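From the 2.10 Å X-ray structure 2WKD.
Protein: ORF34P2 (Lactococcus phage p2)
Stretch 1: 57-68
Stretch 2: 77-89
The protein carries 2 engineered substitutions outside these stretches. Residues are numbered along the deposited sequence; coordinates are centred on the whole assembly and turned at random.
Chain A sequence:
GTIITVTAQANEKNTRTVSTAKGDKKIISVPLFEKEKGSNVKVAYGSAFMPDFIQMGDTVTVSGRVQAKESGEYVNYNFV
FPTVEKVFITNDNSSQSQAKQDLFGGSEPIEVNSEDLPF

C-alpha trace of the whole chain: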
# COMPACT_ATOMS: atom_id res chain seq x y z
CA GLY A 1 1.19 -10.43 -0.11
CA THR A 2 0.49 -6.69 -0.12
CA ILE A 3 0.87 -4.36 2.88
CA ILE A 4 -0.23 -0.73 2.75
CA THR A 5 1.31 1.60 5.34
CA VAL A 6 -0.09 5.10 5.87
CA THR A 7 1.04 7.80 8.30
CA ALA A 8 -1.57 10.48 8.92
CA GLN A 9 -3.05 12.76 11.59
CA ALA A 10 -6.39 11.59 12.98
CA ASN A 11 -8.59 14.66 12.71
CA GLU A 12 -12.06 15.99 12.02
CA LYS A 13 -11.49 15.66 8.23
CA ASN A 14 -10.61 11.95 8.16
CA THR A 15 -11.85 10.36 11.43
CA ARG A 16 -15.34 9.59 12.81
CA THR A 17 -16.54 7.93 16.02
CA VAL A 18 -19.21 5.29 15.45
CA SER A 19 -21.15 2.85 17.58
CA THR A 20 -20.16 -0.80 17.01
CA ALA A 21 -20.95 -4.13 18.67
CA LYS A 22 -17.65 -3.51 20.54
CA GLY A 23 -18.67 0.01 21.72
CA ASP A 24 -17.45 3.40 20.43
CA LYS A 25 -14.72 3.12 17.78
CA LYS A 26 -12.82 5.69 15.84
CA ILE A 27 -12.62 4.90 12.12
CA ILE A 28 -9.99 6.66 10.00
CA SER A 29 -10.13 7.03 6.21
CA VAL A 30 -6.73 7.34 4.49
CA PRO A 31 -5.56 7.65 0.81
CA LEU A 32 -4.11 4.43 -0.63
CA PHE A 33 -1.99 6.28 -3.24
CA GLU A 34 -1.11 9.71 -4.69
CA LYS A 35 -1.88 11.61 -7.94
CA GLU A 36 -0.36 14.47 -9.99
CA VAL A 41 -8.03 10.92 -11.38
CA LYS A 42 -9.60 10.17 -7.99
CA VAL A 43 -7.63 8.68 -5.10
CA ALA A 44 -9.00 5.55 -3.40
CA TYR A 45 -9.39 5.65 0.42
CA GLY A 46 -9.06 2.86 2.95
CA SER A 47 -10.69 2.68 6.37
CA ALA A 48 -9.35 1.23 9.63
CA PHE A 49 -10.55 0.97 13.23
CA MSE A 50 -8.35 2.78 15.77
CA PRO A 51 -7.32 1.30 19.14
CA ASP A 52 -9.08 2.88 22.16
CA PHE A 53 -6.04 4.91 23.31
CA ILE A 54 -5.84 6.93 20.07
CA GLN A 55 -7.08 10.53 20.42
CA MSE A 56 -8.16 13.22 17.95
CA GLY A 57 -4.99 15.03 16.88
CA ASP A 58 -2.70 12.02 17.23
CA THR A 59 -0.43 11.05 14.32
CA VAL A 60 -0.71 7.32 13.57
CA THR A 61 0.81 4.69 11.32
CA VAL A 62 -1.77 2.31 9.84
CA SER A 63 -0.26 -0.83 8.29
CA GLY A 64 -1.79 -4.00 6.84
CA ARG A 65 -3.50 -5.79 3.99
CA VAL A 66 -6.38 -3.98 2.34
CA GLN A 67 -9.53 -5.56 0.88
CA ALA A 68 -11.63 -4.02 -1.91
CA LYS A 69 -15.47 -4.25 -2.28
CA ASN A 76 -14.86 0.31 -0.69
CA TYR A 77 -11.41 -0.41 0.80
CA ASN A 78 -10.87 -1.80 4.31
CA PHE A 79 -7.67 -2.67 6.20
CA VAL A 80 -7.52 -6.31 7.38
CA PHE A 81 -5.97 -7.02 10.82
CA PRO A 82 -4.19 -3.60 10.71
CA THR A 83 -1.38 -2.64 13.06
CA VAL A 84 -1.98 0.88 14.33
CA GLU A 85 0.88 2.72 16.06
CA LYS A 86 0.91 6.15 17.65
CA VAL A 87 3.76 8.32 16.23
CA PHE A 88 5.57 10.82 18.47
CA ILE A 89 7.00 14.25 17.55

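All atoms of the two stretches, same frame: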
# COMPACT_ATOMS: atom_id res chain seq x y z
N GLY A 57 -6.23 14.25 16.91
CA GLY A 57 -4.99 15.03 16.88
C GLY A 57 -3.73 14.19 16.92
O GLY A 57 -2.64 14.69 16.61
N ASP A 58 -3.85 12.92 17.28
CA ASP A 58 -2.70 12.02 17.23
C ASP A 58 -2.26 11.77 15.79
O ASP A 58 -3.09 11.77 14.87
CB ASP A 58 -3.03 10.66 17.87
CG ASP A 58 -3.10 10.72 19.39
OD1 ASP A 58 -2.83 11.79 19.99
OD2 ASP A 58 -3.45 9.67 19.98
N THR A 59 -0.96 11.56 15.59
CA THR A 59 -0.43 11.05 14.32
C THR A 59 -0.28 9.55 14.51
O THR A 59 0.20 9.09 15.57
CB THR A 59 0.94 11.69 13.96
OG1 THR A 59 0.82 13.12 13.97
CG2 THR A 59 1.45 11.23 12.59
N VAL A 60 -0.74 8.78 13.51
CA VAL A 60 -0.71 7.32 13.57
C VAL A 60 -0.12 6.71 12.30
O VAL A 60 -0.17 7.32 11.22
CB VAL A 60 -2.12 6.71 13.77
CG1 VAL A 60 -2.67 7.08 15.15
CG2 VAL A 60 -3.08 7.15 12.64
N THR A 61 0.42 5.51 12.46
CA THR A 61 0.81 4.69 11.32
C THR A 61 -0.16 3.51 11.22
O THR A 61 -0.26 2.70 12.14
CB THR A 61 2.27 4.24 11.45
OG1 THR A 61 3.11 5.39 11.33
CG2 THR A 61 2.66 3.29 10.35
N VAL A 62 -0.89 3.45 10.12
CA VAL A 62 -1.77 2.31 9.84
C VAL A 62 -1.15 1.39 8.77
O VAL A 62 -0.88 1.83 7.64
CB VAL A 62 -3.16 2.76 9.41
CG1 VAL A 62 -4.06 1.53 9.20
CG2 VAL A 62 -3.75 3.70 10.47
N SER A 63 -0.94 0.13 9.14
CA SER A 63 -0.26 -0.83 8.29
C SER A 63 -0.98 -2.18 8.24
O SER A 63 -1.23 -2.80 9.27
CB SER A 63 1.18 -1.03 8.74
OG SER A 63 1.93 -1.78 7.80
N GLY A 64 -1.29 -2.64 7.03
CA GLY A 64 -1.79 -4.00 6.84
C GLY A 64 -2.33 -4.23 5.46
O GLY A 64 -2.31 -3.34 4.62
N ARG A 65 -2.82 -5.45 5.23
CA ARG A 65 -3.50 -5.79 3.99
C ARG A 65 -4.71 -4.89 3.84
O ARG A 65 -5.25 -4.40 4.84
CB ARG A 65 -3.90 -7.27 4.00
CG ARG A 65 -2.70 -8.21 4.28
CD ARG A 65 -3.10 -9.52 4.93
NE ARG A 65 -4.07 -10.25 4.12
CZ ARG A 65 -4.75 -11.32 4.52
NH1 ARG A 65 -4.57 -11.82 5.74
NH2 ARG A 65 -5.61 -11.90 3.70
N VAL A 66 -5.09 -4.59 2.60
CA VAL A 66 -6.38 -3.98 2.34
C VAL A 66 -7.22 -4.78 1.35
O VAL A 66 -6.69 -5.36 0.39
CB VAL A 66 -6.36 -2.41 2.12
CG1 VAL A 66 -4.98 -1.80 2.38
CG2 VAL A 66 -6.97 -1.98 0.80
N GLN A 67 -8.52 -4.83 1.65
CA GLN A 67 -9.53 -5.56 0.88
C GLN A 67 -10.49 -4.62 0.16
O GLN A 67 -10.99 -3.68 0.77
CB GLN A 67 -10.36 -6.41 1.84
CG GLN A 67 -10.14 -7.89 1.72
CD GLN A 67 -11.43 -8.66 1.87
OE1 GLN A 67 -11.49 -9.66 2.58
NE2 GLN A 67 -12.48 -8.18 1.20
N ALA A 68 -10.75 -4.87 -1.12
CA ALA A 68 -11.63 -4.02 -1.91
C ALA A 68 -13.01 -4.65 -2.13
O ALA A 68 -13.09 -5.85 -2.39
CB ALA A 68 -11.00 -3.68 -3.25
N TYR A 77 -12.70 0.18 0.43
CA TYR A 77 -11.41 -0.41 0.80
C TYR A 77 -11.24 -0.45 2.31
O TYR A 77 -11.27 0.58 2.97
CB TYR A 77 -10.27 0.38 0.16
CG TYR A 77 -10.36 0.46 -1.34
CD1 TYR A 77 -11.03 1.52 -1.97
CD2 TYR A 77 -9.80 -0.54 -2.15
CE1 TYR A 77 -11.13 1.59 -3.36
CE2 TYR A 77 -9.90 -0.48 -3.54
CZ TYR A 77 -10.56 0.59 -4.14
OH TYR A 77 -10.66 0.66 -5.49
N ASN A 78 -11.07 -1.65 2.87
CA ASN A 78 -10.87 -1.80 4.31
C ASN A 78 -9.56 -2.50 4.66
O ASN A 78 -9.21 -3.49 4.02
CB ASN A 78 -12.04 -2.54 4.95
CG ASN A 78 -13.37 -1.79 4.78
OD1 ASN A 78 -13.55 -0.68 5.29
ND2 ASN A 78 -14.31 -2.40 4.07
N PHE A 79 -8.86 -2.00 5.68
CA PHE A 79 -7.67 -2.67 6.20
C PHE A 79 -8.09 -3.96 6.88
O PHE A 79 -9.14 -4.01 7.50
CB PHE A 79 -6.90 -1.76 7.18
CG PHE A 79 -6.03 -0.73 6.49
CD1 PHE A 79 -6.58 0.45 5.99
CD2 PHE A 79 -4.66 -0.95 6.34
CE1 PHE A 79 -5.79 1.39 5.34
CE2 PHE A 79 -3.86 -0.02 5.69
CZ PHE A 79 -4.43 1.17 5.20
N VAL A 80 -7.26 -5.00 6.76
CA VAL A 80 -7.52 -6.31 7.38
C VAL A 80 -6.45 -6.59 8.43
O VAL A 80 -5.26 -6.54 8.11
CB VAL A 80 -7.53 -7.46 6.33
CG1 VAL A 80 -7.85 -8.81 6.99
CG2 VAL A 80 -8.50 -7.17 5.19
N PHE A 81 -6.87 -6.89 9.66
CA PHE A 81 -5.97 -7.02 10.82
C PHE A 81 -4.88 -5.91 10.87
O PHE A 81 -3.70 -6.23 11.02
CB PHE A 81 -5.25 -8.39 10.85
CG PHE A 81 -6.16 -9.59 11.02
CD1 PHE A 81 -6.29 -10.53 9.99
CD2 PHE A 81 -6.85 -9.81 12.22
CE1 PHE A 81 -7.10 -11.66 10.14
CE2 PHE A 81 -7.67 -10.94 12.37
CZ PHE A 81 -7.79 -11.86 11.33
N PRO A 82 -5.26 -4.62 10.74
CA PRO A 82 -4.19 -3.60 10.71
C PRO A 82 -3.41 -3.50 12.02
O PRO A 82 -3.95 -3.79 13.09
CB PRO A 82 -4.94 -2.29 10.46
CG PRO A 82 -6.31 -2.54 10.99
CD PRO A 82 -6.59 -3.99 10.66
N THR A 83 -2.14 -3.13 11.92
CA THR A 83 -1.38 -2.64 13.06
C THR A 83 -1.55 -1.13 13.04
O THR A 83 -1.44 -0.49 11.99
CB THR A 83 0.13 -3.03 12.98
OG1 THR A 83 0.27 -4.45 13.06
CG2 THR A 83 0.89 -2.44 14.15
N VAL A 84 -1.89 -0.57 14.19
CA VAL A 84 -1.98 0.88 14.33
C VAL A 84 -1.02 1.30 15.44
O VAL A 84 -1.09 0.80 16.56
CB VAL A 84 -3.44 1.40 14.59
CG1 VAL A 84 -3.48 2.94 14.66
CG2 VAL A 84 -4.41 0.90 13.51
N GLU A 85 -0.11 2.22 15.11
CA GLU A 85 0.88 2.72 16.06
C GLU A 85 0.75 4.22 16.18
O GLU A 85 0.59 4.91 15.17
CB GLU A 85 2.31 2.37 15.62
CG GLU A 85 2.65 0.88 15.75
CD GLU A 85 4.00 0.52 15.14
OE1 GLU A 85 4.16 0.64 13.91
OE2 GLU A 85 4.90 0.08 15.90
N LYS A 86 0.80 4.72 17.41
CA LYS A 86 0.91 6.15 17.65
C LYS A 86 2.34 6.61 17.32
O LYS A 86 3.29 5.97 17.74
CB LYS A 86 0.59 6.46 19.12
CG LYS A 86 0.50 7.95 19.42
CD LYS A 86 -0.08 8.20 20.81
CE LYS A 86 -0.03 9.69 21.16
NZ LYS A 86 -0.52 9.95 22.54
N VAL A 87 2.46 7.72 16.59
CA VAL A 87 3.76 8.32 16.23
C VAL A 87 4.01 9.55 17.09
O VAL A 87 3.12 10.38 17.29
CB VAL A 87 3.79 8.74 14.74
CG1 VAL A 87 5.14 9.41 14.37
CG2 VAL A 87 3.52 7.56 13.84
N PHE A 88 5.23 9.69 17.60
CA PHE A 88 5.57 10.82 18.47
C PHE A 88 6.49 11.85 17.80
O PHE A 88 7.42 11.48 17.09
CB PHE A 88 6.18 10.33 19.78
CG PHE A 88 5.24 9.49 20.59
CD1 PHE A 88 4.45 10.07 21.58
CD2 PHE A 88 5.12 8.12 20.34
CE1 PHE A 88 3.55 9.30 22.31
CE2 PHE A 88 4.21 7.33 21.07
CZ PHE A 88 3.43 7.93 22.07
N ILE A 89 6.20 13.13 18.06
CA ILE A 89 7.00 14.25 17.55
C ILE A 89 7.60 15.06 18.69
O ILE A 89 8.46 14.58 19.43
CB ILE A 89 6.16 15.20 16.65
CG1 ILE A 89 5.75 14.51 15.33
CG2 ILE A 89 6.93 16.48 16.36
CD1 ILE A 89 4.41 13.74 15.39
O HOH W 1 -3.33 8.88 22.33
O HOH W 2 -1.90 12.30 22.50
O HOH W 3 0.60 11.39 17.90
O HOH W 4 1.49 0.36 12.15
O HOH W 5 -2.62 -6.98 7.45

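The apolar centre is the ring of F79, held between two valines of the other stretch. V62 CG1 lies 3.8 Å from the F79 ring centroid, 10° off the ring normal, and V66 CG1 lies 4.0 Å from it over the opposite face, 14° off; both qualify as CH-pi contacts. The two valines flank the corner at G64, so one buried aromatic ring bridges the strands before and after the turn. G64 suits this corner: an ideal CB there would sit 3.2 Å from P82 CA and 3.3 Å from V80 O.

Apolar contacts continue on each strand pair. Before the corner, V62 CG2 packs 4.2 Å from V84 CG2, and V60 CB 4.1 Å from V84 CG1; these three stand on the same face of their strand pair, and V60 and V62 are buried, which suits apolar beta-branched residues. After it, A68 CB approaches Y77 CE2 at 3.4 Å, its single methyl lying oblique to the ring.

The backbone sets this register. Both strand pairs run antiparallel, with axes at 153° and 152°. Paired bonds join T61 with E85 (T61 N to E85 O 2.8 Å, and E85 N to T61 O 3.0 Å), and S63 with T83 (S63 N to T83 O 3.0 Å, T83 N to S63 O 2.8 Å). Beyond the corner, Q67 N donates to N78 O at 2.8 Å and N78 N to Q67 O at 2.9 Å.

At two sites one direct bond is joined by a water. V80 N donates to R65 O at 2.8 Å, and water 5 accepts from R65 N (2.7 Å) and donates to V80 O (2.8 Å); V87 N donates to T59 O at 2.8 Å, and water 3 similarly links T59 N and V87 O, both at 2.8 Å.

The polar edge is D58 with K86. The all-t lysine reaches a long salt bridge, NZ to D58 OD2 3.9 Å, reinforced by water 1 and water 2, each accepting from K86 NZ and donating to a D58 carboxylate oxygen.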